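Local coordinates for protein endo-1,4-beta-xylanase (Uncultured bacterium, PDB 7AX7) that probably uses a bound cobalt ion to remove acetyl groups from acetylated xylan, as the CE4 esterase domain of a multidomain xylanase, at residues L141-H153 / K189-A203. Numbering follows the deposited sequence.
Sequences LGAAKDGQIILLH and KGVNPNVEYKIWSNA
The amide nitrogen of Asn202 gives both its hydrogens to residues 145-148, the type II turn that leads from helix 133-143 into strand 148-153 of the NodB-type deacetylase sheet. ND2 lies 2.9 Å from Gln148 OE1 in an almost straight bond (176°) and 3.0 Å from Asp146 O; both acceptors lie in the asparagine's amide plane. With CG anti to its backbone N (chi1 -170°), Asn202 carries its amide to the turn, and its OD1 accepts from Asn204 N, two residues on. Gln148 bends at chi2 (68°) to present OE1, which Lys145 NZ meets at 2.6 Å from the opposite face of the amide; this nearby positive charge probably polarises the carbonyl. Backbone bonds flank this grip: Ile149 N donates to Ser201 O (3.0 Å) and Ala203 N to Gly147 O (3.1 Å), bridging Gln148 with Asn202 where the C-terminal chain meets the strand's start. Gly147 suits its place because at its backbone angles a CB would be jammed against the preceding carbonyl O and would strike Asn202 OD1. Ser201 OG is hydrogen-bonded to Gly121 N of strand 118-123, which pairs with both 148-153 and 199-200. Farther out, Lys189, just before the Schellman glycine Gly190, bends at chi2 and runs on extended to Asp146 in a salt bridge, its NZ 3.0 Å from Asp146 OD1 on the syn side of the carboxylate, an oxygen that also accepts from Leu5 N.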
ATOM      1  N   LEU A 141       1.788 -14.924   5.893  1.00 10.95           N
ATOM      2  CA  LEU A 141       1.793 -15.382   7.278  1.00 13.49           C
ATOM      3  C   LEU A 141       3.206 -15.449   7.845  1.00 12.63           C
ATOM      4  O   LEU A 141       3.413 -15.172   9.033  1.00 15.25           O
ATOM      5  CB  LEU A 141       1.111 -16.748   7.386  1.00 12.65           C
ATOM      6  CG  LEU A 141      -0.391 -16.744   7.087  1.00 15.20           C
ATOM      7  CD1 LEU A 141      -0.973 -18.151   7.138  1.00 18.51           C
ATOM      8  CD2 LEU A 141      -1.115 -15.844   8.055  1.00  9.96           C
ATOM      9  N   GLY A 142       4.186 -15.816   7.014  1.00 11.87           N
ATOM     10  CA  GLY A 142       5.556 -15.886   7.474  1.00 10.14           C
ATOM     11  C   GLY A 142       6.232 -14.540   7.608  1.00 12.87           C
ATOM     12  O   GLY A 142       7.247 -14.437   8.296  1.00  9.86           O
ATOM     13  N   ALA A 143       5.700 -13.507   6.954  1.00 13.35           N
ATOM     14  CA  ALA A 143       6.279 -12.175   7.049  1.00 12.29           C
ATOM     15  C   ALA A 143       5.759 -11.398   8.250  1.00 14.10           C
ATOM     16  O   ALA A 143       6.360 -10.392   8.639  1.00 18.86           O
ATOM     17  CB  ALA A 143       5.995 -11.393   5.768  1.00 11.33           C
ATOM     18  N   ALA A 144       4.669 -11.853   8.851  1.00 12.36           N
ATOM     19  CA  ALA A 144       4.021 -11.097   9.907  1.00 10.58           C
ATOM     20  C   ALA A 144       4.906 -11.040  11.135  1.00 12.64           C
ATOM     21  O   ALA A 144       5.441 -12.056  11.581  1.00 11.13           O
ATOM     22  CB  ALA A 144       2.675 -11.726  10.269  1.00 11.13           C
ATOM     23  N   LYS A 145       5.059  -9.839  11.671  1.00 15.19           N
ATOM     24  CA  LYS A 145       5.490  -9.647  13.042  1.00 12.79           C
ATOM     25  C   LYS A 145       4.960  -8.292  13.468  1.00 14.52           C
ATOM     26  O   LYS A 145       4.530  -7.486  12.633  1.00  9.84           O
ATOM     27  CB  LYS A 145       7.014  -9.752  13.201  1.00 13.34           C
ATOM     28  CG  LYS A 145       7.826  -8.751  12.421  1.00 14.58           C
ATOM     29  CD  LYS A 145       9.315  -9.033  12.583  1.00 20.06           C
ATOM     30  CE  LYS A 145      10.138  -8.516  11.401  1.00 26.25           C
ATOM     31  NZ  LYS A 145      10.248  -7.022  11.352  1.00 29.97           N
ATOM     32  N   ASP A 146       4.944  -8.074  14.780  1.00 13.87           N
ATOM     33  CA  ASP A 146       4.440  -6.826  15.343  1.00 12.12           C
ATOM     34  C   ASP A 146       5.065  -5.623  14.645  1.00 11.49           C
ATOM     35  O   ASP A 146       6.289  -5.506  14.576  1.00  9.38           O
ATOM     36  CB  ASP A 146       4.750  -6.793  16.838  1.00 10.40           C
ATOM     37  CG  ASP A 146       4.090  -5.635  17.544  1.00 13.01           C
ATOM     38  OD1 ASP A 146       3.187  -5.001  16.954  1.00 12.25           O
ATOM     39  OD2 ASP A 146       4.475  -5.365  18.697  1.00 19.67           O
ATOM     40  N   GLY A 147       4.220  -4.737  14.115  1.00 10.32           N
ATOM     41  CA  GLY A 147       4.674  -3.517  13.474  1.00  8.96           C
ATOM     42  C   GLY A 147       5.013  -3.625  12.002  1.00 10.01           C
ATOM     43  O   GLY A 147       5.415  -2.618  11.405  1.00 10.15           O
ATOM     44  N   GLN A 148       4.834  -4.796  11.387  1.00 10.02           N
ATOM     45  CA  GLN A 148       5.312  -5.037  10.028  1.00 10.20           C
ATOM     46  C   GLN A 148       4.321  -4.553   8.975  1.00  8.10           C
ATOM     47  O   GLN A 148       3.100  -4.679   9.130  1.00 12.21           O
ATOM     48  CB  GLN A 148       5.580  -6.529   9.813  1.00 11.53           C
ATOM     49  CG  GLN A 148       6.413  -6.849   8.574  1.00 12.17           C
ATOM     50  CD  GLN A 148       7.857  -6.356   8.693  1.00 16.10           C
ATOM     51  OE1 GLN A 148       8.369  -6.156   9.798  1.00 13.98           O
ATOM     52  NE2 GLN A 148       8.513  -6.160   7.555  1.00 11.90           N
ATOM     53  N   ILE A 149       4.861  -4.021   7.891  1.00  7.00           N
ATOM     54  CA  ILE A 149       4.098  -3.646   6.709  1.00  8.53           C
ATOM     55  C   ILE A 149       4.267  -4.761   5.689  1.00  7.76           C
ATOM     56  O   ILE A 149       5.388  -5.222   5.453  1.00 10.44           O
ATOM     57  CB  ILE A 149       4.582  -2.299   6.140  1.00  7.59           C
ATOM     58  CG1 ILE A 149       4.394  -1.176   7.170  1.00  7.79           C
ATOM     59  CG2 ILE A 149       3.885  -1.969   4.813  1.00  7.53           C
ATOM     60  CD1 ILE A 149       5.237   0.085   6.884  1.00  6.72           C
ATOM     61  N   ILE A 150       3.164  -5.195   5.085  1.00  9.98           N
ATOM     62  CA  ILE A 150       3.176  -6.290   4.121  1.00  9.98           C
ATOM     63  C   ILE A 150       2.681  -5.763   2.776  1.00 11.61           C
ATOM     64  O   ILE A 150       1.643  -5.091   2.705  1.00  8.76           O
ATOM     65  CB  ILE A 150       2.338  -7.485   4.609  1.00  9.94           C
ATOM     66  CG1 ILE A 150       2.962  -8.067   5.888  1.00 11.24           C
ATOM     67  CG2 ILE A 150       2.249  -8.573   3.530  1.00 13.90           C
ATOM     68  CD1 ILE A 150       2.110  -9.130   6.560  1.00 11.84           C
ATOM     69  N   LEU A 151       3.437  -6.056   1.721  1.00  9.84           N
ATOM     70  CA  LEU A 151       3.198  -5.511   0.391  1.00 10.21           C
ATOM     71  C   LEU A 151       2.517  -6.563  -0.478  1.00 13.64           C
ATOM     72  O   LEU A 151       3.089  -7.632  -0.729  1.00  9.95           O
ATOM     73  CB  LEU A 151       4.513  -5.049  -0.240  1.00 11.90           C
ATOM     74  CG  LEU A 151       4.462  -4.254  -1.549  1.00 16.31           C
ATOM     75  CD1 LEU A 151       5.743  -3.457  -1.734  1.00 12.70           C
ATOM     76  CD2 LEU A 151       4.212  -5.159  -2.752  1.00 14.05           C
ATOM     77  N   LEU A 152       1.296  -6.259  -0.923  1.00  9.86           N
ATOM     78  CA  LEU A 152       0.544  -7.045  -1.896  1.00 10.15           C
ATOM     79  C   LEU A 152       0.227  -6.151  -3.100  1.00 10.99           C
ATOM     80  O   LEU A 152       0.529  -4.959  -3.094  1.00 10.12           O
ATOM     81  CB  LEU A 152      -0.726  -7.616  -1.254  1.00  9.81           C
ATOM     82  CG  LEU A 152      -0.555  -8.472   0.016  1.00 10.80           C
ATOM     83  CD1 LEU A 152      -0.500  -7.601   1.269  1.00 14.92           C
ATOM     84  CD2 LEU A 152      -1.673  -9.484   0.152  1.00  7.67           C
ATOM     85  N   HIS A 153      -0.370  -6.732  -4.152  1.00  8.69           N
ATOM     86  CA  HIS A 153      -0.734  -5.982  -5.354  1.00  8.30           C
ATOM     87  C   HIS A 153      -2.206  -6.166  -5.689  1.00 10.36           C
ATOM     88  O   HIS A 153      -2.728  -7.286  -5.632  1.00 10.77           O
ATOM     89  CB  HIS A 153       0.078  -6.414  -6.589  1.00  7.76           C
ATOM     90  CG  HIS A 153       1.553  -6.231  -6.446  1.00 10.71           C
ATOM     91  ND1 HIS A 153       2.329  -7.026  -5.630  1.00 11.91           N
ATOM     92  CD2 HIS A 153       2.400  -5.343  -7.025  1.00  9.64           C
ATOM     93  CE1 HIS A 153       3.591  -6.643  -5.719  1.00 11.94           C
ATOM     94  NE2 HIS A 153       3.660  -5.621  -6.555  1.00 10.41           N
ATOM     95  N   LYS A 189       2.023   3.270  17.393  1.00 12.27           N
ATOM     96  CA  LYS A 189       3.332   2.983  17.968  1.00 12.28           C
ATOM     97  C   LYS A 189       4.029   4.233  18.493  1.00 14.93           C
ATOM     98  O   LYS A 189       5.111   4.114  19.083  1.00 13.54           O
ATOM     99  CB  LYS A 189       4.239   2.289  16.939  1.00 11.74           C
ATOM    100  CG  LYS A 189       3.795   0.873  16.510  1.00 10.38           C
ATOM    101  CD  LYS A 189       3.789  -0.081  17.699  1.00 13.98           C
ATOM    102  CE  LYS A 189       3.546  -1.516  17.270  1.00 13.14           C
ATOM    103  NZ  LYS A 189       3.387  -2.424  18.446  1.00 13.33           N
ATOM    104  N   GLY A 190       3.447   5.415  18.296  1.00 12.65           N
ATOM    105  CA  GLY A 190       4.104   6.639  18.733  1.00 11.99           C
ATOM    106  C   GLY A 190       5.411   6.910  18.018  1.00 15.17           C
ATOM    107  O   GLY A 190       6.373   7.379  18.638  1.00 13.29           O
ATOM    108  N   VAL A 191       5.472   6.617  16.721  1.00 15.00           N
ATOM    109  CA  VAL A 191       6.684   6.777  15.925  1.00 12.83           C
ATOM    110  C   VAL A 191       6.429   7.835  14.858  1.00 11.43           C
ATOM    111  O   VAL A 191       5.383   7.816  14.201  1.00 13.24           O
ATOM    112  CB  VAL A 191       7.117   5.445  15.283  1.00 13.44           C
ATOM    113  CG1 VAL A 191       8.232   5.680  14.250  1.00 11.33           C
ATOM    114  CG2 VAL A 191       7.553   4.450  16.361  1.00  8.47           C
ATOM    115  N   ASN A 192       7.379   8.759  14.697  1.00 12.56           N
ATOM    116  CA  ASN A 192       7.361   9.781  13.655  1.00 14.19           C
ATOM    117  C   ASN A 192       7.848   9.174  12.344  1.00 13.38           C
ATOM    118  O   ASN A 192       9.035   8.853  12.217  1.00  9.78           O
ATOM    119  CB  ASN A 192       8.242  10.975  14.041  1.00 13.15           C
ATOM    120  CG  ASN A 192       8.412  11.978  12.897  1.00 19.24           C
ATOM    121  OD1 ASN A 192       7.544  12.107  12.033  1.00 16.73           O
ATOM    122  ND2 ASN A 192       9.540  12.691  12.892  1.00 12.92           N
ATOM    123  N   PRO A 193       6.962   8.975  11.362  1.00 12.19           N
ATOM    124  CA  PRO A 193       7.412   8.419  10.075  1.00 13.32           C
ATOM    125  C   PRO A 193       8.160   9.417   9.234  1.00 12.73           C
ATOM    126  O   PRO A 193       8.858   9.014   8.294  1.00 10.76           O
ATOM    127  CB  PRO A 193       6.101   8.008   9.388  1.00 12.72           C
ATOM    128  CG  PRO A 193       5.108   9.010   9.917  1.00 12.81           C
ATOM    129  CD  PRO A 193       5.505   9.205  11.381  1.00 11.32           C
ATOM    130  N   ASN A 194       8.045  10.708   9.543  1.00  8.35           N
ATOM    131  CA  ASN A 194       8.523  11.749   8.640  1.00 10.99           C
ATOM    132  C   ASN A 194      10.012  11.975   8.892  1.00 14.48           C
ATOM    133  O   ASN A 194      10.453  12.994   9.428  1.00 15.02           O
ATOM    134  CB  ASN A 194       7.700  13.015   8.814  1.00 12.26           C
ATOM    135  CG  ASN A 194       6.220  12.765   8.592  1.00 15.13           C
ATOM    136  OD1 ASN A 194       5.496  12.344   9.507  1.00 19.25           O
ATOM    137  ND2 ASN A 194       5.765  13.004   7.380  1.00 11.53           N
ATOM    138  N   VAL A 195      10.782  10.964   8.509  1.00 13.88           N
ATOM    139  CA  VAL A 195      12.236  10.989   8.554  1.00 13.55           C
ATOM    140  C   VAL A 195      12.712  10.962   7.110  1.00 21.40           C
ATOM    141  O   VAL A 195      12.360  10.048   6.353  1.00 14.87           O
ATOM    142  CB  VAL A 195      12.799   9.797   9.345  1.00 18.04           C
ATOM    143  CG1 VAL A 195      14.336   9.802   9.325  1.00 13.41           C
ATOM    144  CG2 VAL A 195      12.264   9.797  10.774  1.00 12.37           C
ATOM    145  N   GLU A 196      13.477  11.975   6.716  1.00 15.81           N
ATOM    146  CA  GLU A 196      13.983  12.017   5.355  1.00 16.57           C
ATOM    147  C   GLU A 196      15.050  10.950   5.145  1.00 11.57           C
ATOM    148  O   GLU A 196      15.723  10.513   6.081  1.00 14.14           O
ATOM    149  CB  GLU A 196      14.571  13.391   5.038  1.00 20.52           C
ATOM    150  CG  GLU A 196      13.551  14.457   4.740  1.00 25.06           C
ATOM    151  CD  GLU A 196      14.205  15.801   4.476  1.00 32.74           C
ATOM    152  OE1 GLU A 196      14.589  16.480   5.457  1.00 22.38           O
ATOM    153  OE2 GLU A 196      14.353  16.162   3.285  1.00 35.72           O
ATOM    154  N   TYR A 197      15.218  10.548   3.888  1.00 10.14           N
ATOM    155  CA  TYR A 197      16.303   9.644   3.502  1.00 10.44           C
ATOM    156  C   TYR A 197      16.167   8.280   4.180  1.00 12.06           C
ATOM    157  O   TYR A 197      17.162   7.590   4.418  1.00 11.91           O
ATOM    158  CB  TYR A 197      17.668  10.265   3.815  1.00 12.17           C
ATOM    159  CG  TYR A 197      17.808  11.716   3.401  1.00 13.25           C
ATOM    160  CD1 TYR A 197      17.526  12.122   2.103  1.00 16.87           C
ATOM    161  CD2 TYR A 197      18.207  12.687   4.319  1.00 12.34           C
ATOM    162  CE1 TYR A 197      17.651  13.459   1.721  1.00 14.95           C
ATOM    163  CE2 TYR A 197      18.339  14.006   3.951  1.00 14.58           C
ATOM    164  CZ  TYR A 197      18.057  14.389   2.652  1.00 18.17           C
ATOM    165  OH  TYR A 197      18.181  15.710   2.289  1.00 22.50           O
ATOM    166  N   LYS A 198      14.931   7.880   4.482  1.00 12.77           N
ATOM    167  CA  LYS A 198      14.638   6.609   5.128  1.00 12.38           C
ATOM    168  C   LYS A 198      13.517   5.905   4.381  1.00 12.15           C
ATOM    169  O   LYS A 198      12.610   6.548   3.847  1.00 11.64           O
ATOM    170  CB  LYS A 198      14.229   6.819   6.584  1.00 12.53           C
ATOM    171  CG  LYS A 198      14.021   5.547   7.383  1.00 10.19           C
ATOM    172  CD  LYS A 198      13.844   5.880   8.855  1.00 14.03           C
ATOM    173  CE  LYS A 198      13.667   4.617   9.699  1.00 18.24           C
ATOM    174  NZ  LYS A 198      14.931   3.828   9.803  1.00 16.57           N
ATOM    175  N   ILE A 199      13.575   4.579   4.341  1.00 11.16           N
ATOM    176  CA  ILE A 199      12.473   3.788   3.805  1.00 10.38           C
ATOM    177  C   ILE A 199      12.076   2.745   4.845  1.00 11.67           C
ATOM    178  O   ILE A 199      12.925   1.988   5.331  1.00 14.87           O
ATOM    179  CB  ILE A 199      12.828   3.140   2.449  1.00 10.47           C
ATOM    180  CG1 ILE A 199      11.600   2.437   1.850  1.00 11.22           C
ATOM    181  CG2 ILE A 199      13.968   2.171   2.584  1.00 11.78           C
ATOM    182  CD1 ILE A 199      11.660   2.311   0.315  1.00  8.05           C
ATOM    183  N   TRP A 200      10.784   2.705   5.177  1.00  9.52           N
ATOM    184  CA  TRP A 200      10.258   1.953   6.310  1.00  7.10           C
ATOM    185  C   TRP A 200       9.641   0.633   5.861  1.00  9.77           C
ATOM    186  O   TRP A 200       8.892   0.591   4.882  1.00  9.06           O
ATOM    187  CB  TRP A 200       9.165   2.743   7.034  1.00  9.91           C
ATOM    188  CG  TRP A 200       9.523   4.065   7.630  1.00  6.88           C
ATOM    189  CD1 TRP A 200       9.491   5.285   7.012  1.00 12.37           C
ATOM    190  CD2 TRP A 200       9.896   4.310   8.988  1.00  9.57           C
ATOM    191  NE1 TRP A 200       9.845   6.279   7.904  1.00 11.56           N
ATOM    192  CE2 TRP A 200      10.101   5.706   9.124  1.00 11.01           C
ATOM    193  CE3 TRP A 200      10.094   3.486  10.104  1.00  9.16           C
ATOM    194  CZ2 TRP A 200      10.496   6.293  10.333  1.00 11.10           C
ATOM    195  CZ3 TRP A 200      10.481   4.077  11.310  1.00 11.45           C
ATOM    196  CH2 TRP A 200      10.677   5.462  11.412  1.00 10.57           C
ATOM    197  N   SER A 201       9.930  -0.436   6.603  1.00  5.93           N
ATOM    198  CA  SER A 201       9.186  -1.684   6.499  1.00 10.93           C
ATOM    199  C   SER A 201       8.499  -2.082   7.797  1.00 10.43           C
ATOM    200  O   SER A 201       7.631  -2.961   7.776  1.00 10.30           O
ATOM    201  CB  SER A 201      10.109  -2.830   6.051  1.00  6.55           C
ATOM    202  OG  SER A 201      10.622  -2.562   4.760  1.00 10.13           O
ATOM    203  N   ASN A 202       8.866  -1.463   8.915  1.00  9.80           N
ATOM    204  CA  ASN A 202       8.308  -1.759  10.225  1.00 10.61           C
ATOM    205  C   ASN A 202       8.353  -0.467  11.024  1.00 12.18           C
ATOM    206  O   ASN A 202       9.320   0.292  10.924  1.00 13.51           O
ATOM    207  CB  ASN A 202       9.093  -2.874  10.935  1.00 12.79           C
ATOM    208  CG  ASN A 202       8.407  -3.372  12.200  1.00 14.68           C
ATOM    209  OD1 ASN A 202       8.302  -2.645  13.189  1.00 12.34           O
ATOM    210  ND2 ASN A 202       7.958  -4.627  12.181  1.00 13.46           N
ATOM    211  N   ALA A 203       7.302  -0.207  11.799  1.00 12.33           N
ATOM    212  CA  ALA A 203       7.297   1.010  12.600  1.00 13.16           C
ATOM    213  C   ALA A 203       8.547   1.158  13.473  1.00 16.05           C
ATOM    214  O   ALA A 203       8.851   2.274  13.908  1.00 13.03           O
ATOM    215  CB  ALA A 203       6.037   1.056  13.459  1.00 15.15           C
TER